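Local coordinates for protein probable ferredoxin-dependent nitrite reductase NirA (Mycobacterium tuberculosis, PDB 1ZJ8) that catalyses the reduction of sulfite to sulfide with electrons from reduced ferredoxin, using a siroheme and a [4Fe-4S] cluster, at residues Y291-R294 and A298-R301; R217-A222 and A282-V287; E39-G44 and C172-R177. All coordinates share one frame; numbering follows the deposited sequence.

Interaction 1. Residues Y291-R294 and A298-R301; sequences YGYR and AKAR. With SRM (siroheme), chain E.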
loop_
_atom_site.group_PDB
_atom_site.type_symbol
_atom_site.label_atom_id
_atom_site.label_comp_id
_atom_site.label_asym_id
_atom_site.label_seq_id
_atom_site.Cartn_x
_atom_site.Cartn_y
_atom_site.Cartn_z
ATOM N N TYR A 291 -3.034 -22.257 -10.719
ATOM C CA TYR A 291 -3.429 -21.854 -12.079
ATOM C C TYR A 291 -2.895 -20.481 -12.544
ATOM O O TYR A 291 -3.086 -20.097 -13.706
ATOM C CB TYR A 291 -4.956 -21.840 -12.188
ATOM C CG TYR A 291 -5.643 -23.205 -12.205
ATOM C CD1 TYR A 291 -5.835 -23.937 -11.020
ATOM C CD2 TYR A 291 -6.155 -23.740 -13.409
ATOM C CE1 TYR A 291 -6.493 -25.175 -11.046
ATOM C CE2 TYR A 291 -6.808 -24.960 -13.440
ATOM C CZ TYR A 291 -6.972 -25.676 -12.266
ATOM O OH TYR A 291 -7.621 -26.886 -12.313
ATOM N N GLY A 292 -2.251 -19.730 -11.652
ATOM C CA GLY A 292 -1.612 -18.477 -12.044
ATOM C C GLY A 292 -0.441 -18.700 -12.990
ATOM O O GLY A 292 0.271 -19.700 -12.891
ATOM N N TYR A 293 -0.237 -17.755 -13.902
ATOM C CA TYR A 293 0.820 -17.857 -14.912
ATOM C C TYR A 293 2.207 -17.691 -14.286
ATOM O O TYR A 293 2.378 -16.884 -13.377
ATOM C CB TYR A 293 0.593 -16.813 -16.005
ATOM C CG TYR A 293 -0.797 -16.844 -16.614
ATOM C CD1 TYR A 293 -1.491 -18.041 -16.775
ATOM C CD2 TYR A 293 -1.409 -15.680 -17.058
ATOM C CE1 TYR A 293 -2.767 -18.076 -17.352
ATOM C CE2 TYR A 293 -2.690 -15.708 -17.654
ATOM C CZ TYR A 293 -3.362 -16.914 -17.796
ATOM O OH TYR A 293 -4.624 -16.964 -18.362
ATOM N N ARG A 294 3.180 -18.479 -14.754
ATOM C CA ARG A 294 4.553 -18.456 -14.203
ATOM C C ARG A 294 5.615 -18.438 -15.326
ATOM O O ARG A 294 6.720 -18.988 -15.185
ATOM C CB ARG A 294 4.773 -19.638 -13.234
ATOM C CG ARG A 294 3.689 -19.775 -12.135
ATOM C CD ARG A 294 3.839 -21.038 -11.295
ATOM N NE ARG A 294 4.696 -20.829 -10.128
ATOM C CZ ARG A 294 4.322 -20.952 -8.848
ATOM N NH1 ARG A 294 3.082 -21.316 -8.518
ATOM N NH2 ARG A 294 5.215 -20.735 -7.883
ATOM N N ALA A 298 6.132 -10.153 -15.990
ATOM C CA ALA A 298 5.130 -9.089 -15.985
ATOM C C ALA A 298 3.744 -9.556 -16.450
ATOM O O ALA A 298 2.883 -8.724 -16.731
ATOM C CB ALA A 298 5.593 -7.933 -16.854
ATOM N N LYS A 299 3.529 -10.869 -16.556
ATOM C CA LYS A 299 2.203 -11.408 -16.892
ATOM C C LYS A 299 1.886 -12.579 -15.953
ATOM O O LYS A 299 1.274 -13.578 -16.356
ATOM C CB LYS A 299 2.164 -11.835 -18.364
ATOM C CG LYS A 299 0.754 -12.058 -18.992
ATOM C CD LYS A 299 0.836 -13.162 -20.096
ATOM C CE LYS A 299 -0.509 -13.773 -20.479
ATOM N NZ LYS A 299 -1.079 -13.178 -21.714
ATOM N N ALA A 300 2.285 -12.416 -14.687
ATOM C CA ALA A 300 2.207 -13.471 -13.679
ATOM C C ALA A 300 1.081 -13.268 -12.660
ATOM O O ALA A 300 0.644 -14.226 -12.025
ATOM C CB ALA A 300 3.557 -13.583 -12.961
ATOM N N ARG A 301 0.605 -12.035 -12.520
ATOM C CA ARG A 301 -0.307 -11.671 -11.431
ATOM C C ARG A 301 -1.743 -12.123 -11.649
ATOM O O ARG A 301 -2.195 -12.295 -12.789
ATOM C CB ARG A 301 -0.275 -10.158 -11.223
ATOM C CG ARG A 301 1.102 -9.713 -10.837
ATOM C CD ARG A 301 1.100 -8.561 -9.926
ATOM N NE ARG A 301 0.332 -8.792 -8.717
ATOM C CZ ARG A 301 0.222 -7.887 -7.755
ATOM N NH1 ARG A 301 0.861 -6.736 -7.861
ATOM N NH2 ARG A 301 -0.498 -8.137 -6.674
HETATM FE FE SRM E . 5.296 -1.508 -4.124
HETATM C CHA SRM E . 8.019 -2.658 -5.837
HETATM C CHB SRM E . 7.245 0.711 -2.545
HETATM C CHC SRM E . 2.707 -0.450 -2.461
HETATM C CHD SRM E . 3.339 -1.940 -6.938
HETATM N NA SRM E . 7.270 -1.196 -4.036
HETATM C C1A SRM E . 8.248 -1.842 -4.709
HETATM C C2A SRM E . 9.618 -1.614 -4.149
HETATM C CMA SRM E . 9.991 -2.755 -3.253
HETATM C CDA SRM E . 10.637 -1.310 -5.212
HETATM C CEA SRM E . 11.611 -2.366 -5.629
HETATM O O3A SRM E . 11.178 -3.403 -6.141
HETATM O O4A SRM E . 12.830 -2.213 -5.461
HETATM C C3A SRM E . 9.382 -0.367 -3.367
HETATM C CAA SRM E . 10.109 -0.304 -2.065
HETATM C CBA SRM E . 11.410 0.361 -2.426
HETATM C CCA SRM E . 11.927 1.176 -1.286
HETATM O O1A SRM E . 11.119 1.848 -0.609
HETATM O O2A SRM E . 13.155 1.139 -1.033
HETATM C C4A SRM E . 7.896 -0.281 -3.289
HETATM N NB SRM E . 5.075 -0.224 -2.652
HETATM C C1B SRM E . 5.946 0.593 -2.058
HETATM C C2B SRM E . 5.419 1.323 -0.854
HETATM C CMB SRM E . 6.399 1.443 0.279
HETATM C CDB SRM E . 5.047 2.698 -1.298
HETATM C CEB SRM E . 4.505 3.641 -0.284
HETATM O O3B SRM E . 5.129 4.658 0.088
HETATM O O4B SRM E . 3.400 3.370 0.188
HETATM C C3B SRM E . 4.192 0.481 -0.577
HETATM C CAB SRM E . 4.529 -0.688 0.313
HETATM C CBB SRM E . 3.334 -1.175 1.074
HETATM C CCB SRM E . 3.651 -2.470 1.764
HETATM O O1B SRM E . 3.881 -2.502 2.970
HETATM O O2B SRM E . 3.657 -3.532 1.149
HETATM C C4B SRM E . 3.956 -0.102 -1.944
HETATM N NC SRM E . 3.468 -1.140 -4.629
HETATM C C1C SRM E . 2.471 -0.875 -3.760
HETATM C C2C SRM E . 1.237 -0.691 -4.368
HETATM C CDC SRM E . -0.030 -0.139 -3.805
HETATM C CEC SRM E . -1.001 -1.003 -3.100
HETATM O O3C SRM E . -0.693 -2.180 -2.803
HETATM O O4C SRM E . -2.101 -0.487 -2.857
HETATM C C3C SRM E . 1.471 -1.076 -5.654
HETATM C CAC SRM E . 0.346 -1.035 -6.637
HETATM C CBC SRM E . -0.795 -2.025 -6.534
HETATM C CCC SRM E . -0.352 -3.347 -7.136
HETATM O O1C SRM E . 0.499 -4.066 -6.545
HETATM O O2C SRM E . -0.854 -3.661 -8.246
HETATM C C4C SRM E . 2.796 -1.404 -5.775
HETATM N ND SRM E . 5.542 -2.478 -5.883
HETATM C C1D SRM E . 4.685 -2.347 -6.908
HETATM C C2D SRM E . 5.346 -2.689 -8.102
HETATM C CAD SRM E . 4.620 -3.261 -9.307
HETATM C CBD SRM E . 4.507 -4.748 -9.436
HETATM C CCD SRM E . 3.704 -5.420 -10.512
HETATM O O1D SRM E . 2.709 -6.083 -10.143
HETATM O O2D SRM E . 4.020 -5.316 -11.728
HETATM C C3D SRM E . 6.641 -3.031 -7.750
HETATM C CDD SRM E . 7.570 -3.872 -8.583
HETATM C CED SRM E . 7.449 -5.376 -8.689
HETATM O O3D SRM E . 6.733 -6.017 -7.919
HETATM O O4D SRM E . 8.066 -6.009 -9.558
HETATM C C4D SRM E . 6.747 -2.899 -6.375
#

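Interaction 2. Residues R217-A222 and A282-V287; sequences RKYKTA and AAVTSV. With SRM (siroheme), chain E.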
loop_
_atom_site.group_PDB
_atom_site.type_symbol
_atom_site.label_atom_id
_atom_site.label_comp_id
_atom_site.label_asym_id
_atom_site.label_seq_id
_atom_site.Cartn_x
_atom_site.Cartn_y
_atom_site.Cartn_z
ATOM N N ARG A 217 3.335 -14.764 -8.147
ATOM C CA ARG A 217 3.879 -13.461 -7.792
ATOM C C ARG A 217 3.395 -13.010 -6.418
ATOM O O ARG A 217 2.860 -13.815 -5.636
ATOM C CB ARG A 217 3.472 -12.440 -8.852
ATOM C CG ARG A 217 4.602 -12.002 -9.747
ATOM C CD ARG A 217 4.284 -10.634 -10.355
ATOM N NE ARG A 217 5.470 -9.958 -10.860
ATOM C CZ ARG A 217 6.435 -9.480 -10.089
ATOM N NH1 ARG A 217 6.387 -9.589 -8.756
ATOM N NH2 ARG A 217 7.466 -8.892 -10.669
ATOM N N LYS A 218 3.605 -11.722 -6.124
ATOM C CA LYS A 218 3.062 -11.095 -4.922
ATOM C C LYS A 218 1.528 -11.143 -4.930
ATOM O O LYS A 218 0.896 -11.147 -6.000
ATOM C CB LYS A 218 3.578 -9.651 -4.778
ATOM C CG LYS A 218 3.111 -8.669 -5.841
ATOM C CD LYS A 218 3.423 -7.219 -5.470
ATOM C CE LYS A 218 4.751 -6.719 -6.050
ATOM N NZ LYS A 218 5.103 -5.354 -5.527
ATOM N N TYR A 219 0.963 -11.164 -3.718
ATOM C CA TYR A 219 -0.465 -11.393 -3.476
ATOM C C TYR A 219 -0.989 -10.510 -2.343
ATOM O O TYR A 219 -0.598 -10.657 -1.191
ATOM C CB TYR A 219 -0.663 -12.847 -3.099
ATOM C CG TYR A 219 -2.088 -13.340 -2.971
ATOM C CD1 TYR A 219 -2.822 -13.652 -4.086
ATOM C CD2 TYR A 219 -2.658 -13.570 -1.729
ATOM C CE1 TYR A 219 -4.103 -14.150 -3.981
ATOM C CE2 TYR A 219 -3.939 -14.077 -1.613
ATOM C CZ TYR A 219 -4.663 -14.374 -2.750
ATOM O OH TYR A 219 -5.945 -14.886 -2.674
ATOM N N LYS A 220 -1.899 -9.612 -2.691
ATOM C CA LYS A 220 -2.351 -8.559 -1.809
ATOM C C LYS A 220 -3.801 -8.783 -1.383
ATOM O O LYS A 220 -4.691 -9.015 -2.226
ATOM C CB LYS A 220 -2.217 -7.200 -2.515
ATOM C CG LYS A 220 -0.795 -6.712 -2.597
ATOM C CD LYS A 220 -0.649 -5.461 -3.456
ATOM C CE LYS A 220 0.800 -4.954 -3.375
ATOM N NZ LYS A 220 1.196 -3.973 -4.430
ATOM N N THR A 221 -4.029 -8.637 -0.081
ATOM C CA THR A 221 -5.310 -8.939 0.514
ATOM C C THR A 221 -5.840 -7.761 1.357
ATOM O O THR A 221 -5.078 -7.092 2.088
ATOM C CB THR A 221 -5.205 -10.229 1.354
ATOM O OG1 THR A 221 -4.902 -11.329 0.486
ATOM C CG2 THR A 221 -6.493 -10.525 2.099
ATOM N N ALA A 222 -7.155 -7.538 1.260
ATOM C CA ALA A 222 -7.836 -6.550 2.071
ATOM C C ALA A 222 -9.123 -7.105 2.718
ATOM O O ALA A 222 -9.970 -7.677 2.032
ATOM C CB ALA A 222 -8.143 -5.366 1.222
ATOM N N ALA A 282 -8.011 -19.074 1.721
ATOM C CA ALA A 282 -7.043 -20.116 1.374
ATOM C C ALA A 282 -7.327 -20.689 -0.023
ATOM O O ALA A 282 -6.416 -20.882 -0.824
ATOM C CB ALA A 282 -7.045 -21.208 2.425
ATOM N N ALA A 283 -8.597 -20.915 -0.313
ATOM C CA ALA A 283 -9.005 -21.504 -1.566
ATOM C C ALA A 283 -8.689 -20.591 -2.756
ATOM O O ALA A 283 -8.238 -21.047 -3.821
ATOM C CB ALA A 283 -10.474 -21.806 -1.520
ATOM N N VAL A 284 -8.918 -19.294 -2.585
ATOM C CA VAL A 284 -8.595 -18.323 -3.644
ATOM C C VAL A 284 -7.076 -18.290 -3.875
ATOM O O VAL A 284 -6.600 -18.377 -5.022
ATOM C CB VAL A 284 -9.095 -16.900 -3.294
ATOM C CG1 VAL A 284 -8.550 -15.881 -4.282
ATOM C CG2 VAL A 284 -10.640 -16.841 -3.260
ATOM N N THR A 285 -6.324 -18.185 -2.780
ATOM C CA THR A 285 -4.880 -18.192 -2.856
ATOM C C THR A 285 -4.374 -19.481 -3.508
ATOM O O THR A 285 -3.366 -19.462 -4.227
ATOM C CB THR A 285 -4.258 -18.039 -1.464
ATOM O OG1 THR A 285 -4.884 -16.941 -0.787
ATOM C CG2 THR A 285 -2.756 -17.783 -1.569
ATOM N N SER A 286 -5.071 -20.593 -3.250
ATOM C CA SER A 286 -4.696 -21.912 -3.804
ATOM C C SER A 286 -4.914 -21.972 -5.305
ATOM O O SER A 286 -4.092 -22.523 -6.034
ATOM C CB SER A 286 -5.478 -23.017 -3.109
ATOM O OG SER A 286 -5.239 -22.974 -1.703
ATOM N N VAL A 287 -5.997 -21.369 -5.775
ATOM C CA VAL A 287 -6.200 -21.271 -7.214
ATOM C C VAL A 287 -5.065 -20.474 -7.845
ATOM O O VAL A 287 -4.502 -20.887 -8.853
ATOM C CB VAL A 287 -7.523 -20.605 -7.581
ATOM C CG1 VAL A 287 -7.665 -20.527 -9.116
ATOM C CG2 VAL A 287 -8.694 -21.357 -6.935
HETATM FE FE SRM E . 5.296 -1.508 -4.124
HETATM C CHA SRM E . 8.019 -2.658 -5.837
HETATM C CHB SRM E . 7.245 0.711 -2.545
HETATM C CHC SRM E . 2.707 -0.450 -2.461
HETATM C CHD SRM E . 3.339 -1.940 -6.938
HETATM N NA SRM E . 7.270 -1.196 -4.036
HETATM C C1A SRM E . 8.248 -1.842 -4.709
HETATM C C2A SRM E . 9.618 -1.614 -4.149
HETATM C CMA SRM E . 9.991 -2.755 -3.253
HETATM C CDA SRM E . 10.637 -1.310 -5.212
HETATM C CEA SRM E . 11.611 -2.366 -5.629
HETATM O O3A SRM E . 11.178 -3.403 -6.141
HETATM O O4A SRM E . 12.830 -2.213 -5.461
HETATM C C3A SRM E . 9.382 -0.367 -3.367
HETATM C CAA SRM E . 10.109 -0.304 -2.065
HETATM C CBA SRM E . 11.410 0.361 -2.426
HETATM C CCA SRM E . 11.927 1.176 -1.286
HETATM O O1A SRM E . 11.119 1.848 -0.609
HETATM O O2A SRM E . 13.155 1.139 -1.033
HETATM C C4A SRM E . 7.896 -0.281 -3.289
HETATM N NB SRM E . 5.075 -0.224 -2.652
HETATM C C1B SRM E . 5.946 0.593 -2.058
HETATM C C2B SRM E . 5.419 1.323 -0.854
HETATM C CMB SRM E . 6.399 1.443 0.279
HETATM C CDB SRM E . 5.047 2.698 -1.298
HETATM C CEB SRM E . 4.505 3.641 -0.284
HETATM O O3B SRM E . 5.129 4.658 0.088
HETATM O O4B SRM E . 3.400 3.370 0.188
HETATM C C3B SRM E . 4.192 0.481 -0.577
HETATM C CAB SRM E . 4.529 -0.688 0.313
HETATM C CBB SRM E . 3.334 -1.175 1.074
HETATM C CCB SRM E . 3.651 -2.470 1.764
HETATM O O1B SRM E . 3.881 -2.502 2.970
HETATM O O2B SRM E . 3.657 -3.532 1.149
HETATM C C4B SRM E . 3.956 -0.102 -1.944
HETATM N NC SRM E . 3.468 -1.140 -4.629
HETATM C C1C SRM E . 2.471 -0.875 -3.760
HETATM C C2C SRM E . 1.237 -0.691 -4.368
HETATM C CDC SRM E . -0.030 -0.139 -3.805
HETATM C CEC SRM E . -1.001 -1.003 -3.100
HETATM O O3C SRM E . -0.693 -2.180 -2.803
HETATM O O4C SRM E . -2.101 -0.487 -2.857
HETATM C C3C SRM E . 1.471 -1.076 -5.654
HETATM C CAC SRM E . 0.346 -1.035 -6.637
HETATM C CBC SRM E . -0.795 -2.025 -6.534
HETATM C CCC SRM E . -0.352 -3.347 -7.136
HETATM O O1C SRM E . 0.499 -4.066 -6.545
HETATM O O2C SRM E . -0.854 -3.661 -8.246
HETATM C C4C SRM E . 2.796 -1.404 -5.775
HETATM N ND SRM E . 5.542 -2.478 -5.883
HETATM C C1D SRM E . 4.685 -2.347 -6.908
HETATM C C2D SRM E . 5.346 -2.689 -8.102
HETATM C CAD SRM E . 4.620 -3.261 -9.307
HETATM C CBD SRM E . 4.507 -4.748 -9.436
HETATM C CCD SRM E . 3.704 -5.420 -10.512
HETATM O O1D SRM E . 2.709 -6.083 -10.143
HETATM O O2D SRM E . 4.020 -5.316 -11.728
HETATM C C3D SRM E . 6.641 -3.031 -7.750
HETATM C CDD SRM E . 7.570 -3.872 -8.583
HETATM C CED SRM E . 7.449 -5.376 -8.689
HETATM O O3D SRM E . 6.733 -6.017 -7.919
HETATM O O4D SRM E . 8.066 -6.009 -9.558
HETATM C C4D SRM E . 6.747 -2.899 -6.375
#

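Interaction 3. Residues E39-G44 and C172-R177; sequences ELKKAG and CGDCPR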
loop_
_atom_site.group_PDB
_atom_site.type_symbol
_atom_site.label_atom_id
_atom_site.label_comp_id
_atom_site.label_asym_id
_atom_site.label_seq_id
_atom_site.Cartn_x
_atom_site.Cartn_y
_atom_site.Cartn_z
ATOM N N GLU A 39 13.161 -20.223 -11.068
ATOM C CA GLU A 39 14.195 -21.243 -10.890
ATOM C C GLU A 39 14.880 -21.221 -9.523
ATOM O O GLU A 39 15.256 -22.274 -9.000
ATOM C CB GLU A 39 15.239 -21.143 -11.991
ATOM C CG GLU A 39 16.015 -22.426 -12.192
ATOM C CD GLU A 39 16.964 -22.294 -13.340
ATOM O OE1 GLU A 39 16.484 -22.308 -14.507
ATOM O OE2 GLU A 39 18.182 -22.147 -13.058
ATOM N N LEU A 40 15.063 -20.033 -8.953
ATOM C CA LEU A 40 15.673 -19.929 -7.620
ATOM C C LEU A 40 14.724 -20.432 -6.530
ATOM O O LEU A 40 15.162 -20.912 -5.486
ATOM C CB LEU A 40 16.164 -18.499 -7.331
ATOM C CG LEU A 40 15.204 -17.313 -7.261
ATOM C CD1 LEU A 40 14.338 -17.332 -6.005
ATOM C CD2 LEU A 40 16.039 -16.040 -7.324
ATOM N N LYS A 41 13.421 -20.338 -6.798
ATOM C CA LYS A 41 12.400 -20.845 -5.883
ATOM C C LYS A 41 12.355 -22.383 -5.884
ATOM O O LYS A 41 11.912 -22.996 -4.901
ATOM C CB LYS A 41 11.025 -20.256 -6.232
ATOM C CG LYS A 41 10.942 -18.732 -6.083
ATOM C CD LYS A 41 9.499 -18.201 -6.195
ATOM C CE LYS A 41 8.925 -18.291 -7.619
ATOM N NZ LYS A 41 7.467 -17.962 -7.674
ATOM N N LYS A 42 12.836 -23.001 -6.966
ATOM C CA LYS A 42 12.947 -24.464 -7.030
ATOM C C LYS A 42 14.028 -25.040 -6.098
ATOM O O LYS A 42 14.066 -26.250 -5.891
ATOM C CB LYS A 42 13.209 -24.921 -8.467
ATOM C CG LYS A 42 12.188 -24.421 -9.492
ATOM C CD LYS A 42 10.743 -24.768 -9.111
ATOM C CE LYS A 42 9.753 -24.393 -10.204
ATOM N NZ LYS A 42 8.468 -25.127 -10.061
ATOM N N ALA A 43 14.876 -24.180 -5.524
ATOM C CA ALA A 43 16.000 -24.621 -4.685
ATOM C C ALA A 43 15.637 -24.839 -3.205
ATOM O O ALA A 43 16.517 -24.819 -2.340
ATOM C CB ALA A 43 17.169 -23.635 -4.806
ATOM N N GLY A 44 14.358 -25.074 -2.913
ATOM C CA GLY A 44 13.887 -25.229 -1.524
ATOM C C GLY A 44 13.111 -24.003 -1.084
ATOM O O GLY A 44 13.194 -22.956 -1.739
ATOM N N CYS A 172 7.838 -8.981 1.814
ATOM C CA CYS A 172 8.191 -8.885 0.386
ATOM C C CYS A 172 8.089 -10.312 -0.209
ATOM O O CYS A 172 7.861 -11.277 0.518
ATOM C CB CYS A 172 9.630 -8.308 0.217
ATOM S SG CYS A 172 9.919 -6.483 -0.186
ATOM N N GLY A 173 8.243 -10.437 -1.524
ATOM C CA GLY A 173 8.384 -11.762 -2.157
ATOM C C GLY A 173 7.190 -12.294 -2.935
ATOM O O GLY A 173 6.144 -11.657 -3.017
ATOM N N ASP A 174 7.359 -13.485 -3.507
ATOM C CA ASP A 174 6.309 -14.163 -4.289
ATOM C C ASP A 174 5.376 -14.990 -3.376
ATOM O O ASP A 174 5.417 -16.235 -3.368
ATOM C CB ASP A 174 6.961 -15.056 -5.360
ATOM C CG ASP A 174 7.643 -14.252 -6.481
ATOM O OD1 ASP A 174 7.782 -13.004 -6.352
ATOM O OD2 ASP A 174 8.032 -14.880 -7.503
ATOM N N CYS A 175 4.536 -14.261 -2.626
ATOM C CA CYS A 175 3.805 -14.781 -1.459
ATOM C C CYS A 175 2.866 -13.697 -0.899
ATOM O O CYS A 175 2.932 -12.549 -1.327
ATOM C CB CYS A 175 4.827 -15.174 -0.406
ATOM S SG CYS A 175 6.074 -13.894 -0.203
ATOM N N PRO A 176 1.973 -14.051 0.041
ATOM C CA PRO A 176 1.008 -13.054 0.566
ATOM C C PRO A 176 1.614 -11.916 1.383
ATOM O O PRO A 176 2.350 -12.143 2.362
ATOM C CB PRO A 176 0.050 -13.890 1.438
ATOM C CG PRO A 176 0.266 -15.314 1.013
ATOM C CD PRO A 176 1.731 -15.382 0.625
ATOM N N ARG A 177 1.285 -10.695 0.971
ATOM C CA ARG A 177 1.764 -9.495 1.639
ATOM C C ARG A 177 0.830 -9.219 2.800
ATOM O O ARG A 177 -0.110 -9.976 3.017
ATOM C CB ARG A 177 1.779 -8.316 0.652
ATOM C CG ARG A 177 2.558 -8.582 -0.646
ATOM C CD ARG A 177 3.977 -9.041 -0.309
ATOM N NE ARG A 177 4.864 -9.161 -1.462
ATOM C CZ ARG A 177 5.453 -8.142 -2.081
ATOM N NH1 ARG A 177 5.238 -6.871 -1.709
ATOM N NH2 ARG A 177 6.248 -8.400 -3.113
#

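Interaction 1. Residues Y291-R294 and A298-R301
The ring of Tyr293 meets Lys299 at its edge: the carbonyl O of Lys299 lies in the ring plane, 3.5 Å from Tyr293 CD2, and is nearer still to Tyr293 CB, at 3.3 Å. Off the ring plane, by the CD2–CE2 rim, lies the end of the lysine chain, with Lys299 CE 4.0 Å from Tyr293 CD2. Lys299 starts with CG anti to its backbone N (chi1 -164°) and bends at chi2 and chi4, which brings CE to that rim, the two side chains crossing at a slant. The phenol hydroxyl looks beyond the two segments and is hydrogen-bonded to Asp308.

A second flat group, the guanidinium of Arg301, turns its edge to the siroheme. Its NH1 reaches two propionates: a nearly straight bond to O1D of siroheme (3.0 Å, 174° at the hydrogen) and a more bent one to O1C of siroheme (3.0 Å, 150°). One nitrogen thus bridges two carboxylates, while NH2 forms a salt bridge with Asp235, an arrangement that would limit rotation of the group and probably help to balance the cofactor's negative charge.

Between these groups the backbones come close at Tyr293 and Ala300, where the CA-H of Ala300 approaches Tyr293 O at 3.4 Å. The whole is a chain reversal in the loop that leaves helix 277-291, with Gly292 the first residue to depart from helical geometry, and leads into helix 302-309. Leu305 of that following helix packs on Tyr293, and Asp235, just ahead of strand 236-243, ties Arg301 to the sheet.

Interaction 2. Residues R217-A222 and A282-V287
Tyr219 packs against Val284 and Thr285 where helix 277-291 lies on the mixed sheet that contains strand 219-224, a helix-on-sheet layer of the sulfite reductase fold. The conformation of the tyrosine decides the contact: with CG anti to the backbone N (chi1 -173°), the ring is thrown out from the strand toward the helix, and its far end is received between two successive residues.

Thr285 supplies a methyl for one ring face. Its CG2 is itself anti to the backbone N and sits 4.2 Å from the centroid of the Tyr219 ring, 22° off the normal, a CH-pi contact displaced toward the rim on the CE2 side. The same rotamer sets OG1 beside the backbone N, from where it is hydrogen-bonded to the carbonyl of Trp281 one turn earlier. Val284 instead comes to the ring's edge, crossing the tyrosine at about a right angle, and turns its CG1 branch to the hydroxyl end. Phe288 of the same helix also meets the ring, the planes inclined at about 20°.

The neighbours of Tyr219 on the strand, Lys218 and Lys220, reach in the other direction, to the siroheme. Lys220 is extended beyond CG and brings its amine among the cofactor's carboxylates, although the end positions of both lysines are doubtful. Arg217 NH2 lies 3.1 Å from the acetate atom O4D of siroheme.

Within the helix, Ser286 OG bonds back to Ala282 O at 2.6 Å, standing 44° above the carbonyl plane, and that oxygen also accepts the helical bond from Ser286 N.

Interaction 3. Residues E39-G44 and C172-R177
Lys41, in the segment that carries the end of helix 36-40, reaches Asp174, the centre of an inverse gamma turn in the loop that leads into edge strand 176-181.

The ionic part is a single salt bridge. Lys41 NZ donates to Asp174 OD2 at 3.1 Å, and Asp174 OD2 accepts on its anti lone pair, away from the other carboxylate oxygen. The lysine bends at chi3 (-71°), and the two side chains cross at about a right angle. Neither charge is devoted to this pair: Lys41 NZ also bridges Glu38 and Asp214, and Asp174 OD2 pairs with Arg297. The opposite charges around the buried Lys41 and Asp174 would probably favour their charged forms.

The covalent part is the bond from Cys172 SG to CE2 of Tyr80, the Cys-Tyr link of the active site, at the start of the same loop.

Hydrogen bonds and packing over the guanidinium shape the loop itself. The CA of Cys172 lies 3.7 Å above the guanidinium plane of Arg177, over its centre. Along its edge, that group holds Gly173 O side-on with two nitrogens: NE at 3.2 Å meets a lone pair in the carbonyl plane, and Arg177 NH2, 3.3 Å from Gly173 O, is tilted 29° from it.

How the interactions relate
These contacts illustrate how a cofactor pocket is built from neighbouring loops, strand and helix that touch one another. Interactions 1 and 2 lie with centres about 12 Å apart and both supply basic residues to the siroheme; they touch where Arg301 CG packs on Arg217 CD at 3.3 Å. Asp235 joins them further, taking Arg301 NH2 and the backbone N of Lys220. Interaction 3, its centre about 14 Å from that of interaction 2, shares a sheet with it: Tyr219 O and Arg177 N, 2.9 Å apart, are probably hydrogen-bonded between neighbouring strands. Asp214 pairs with both Arg294 and Lys41, linking interactions 1 and 3. The side chain of Asp174 is about 7 Å from the siroheme.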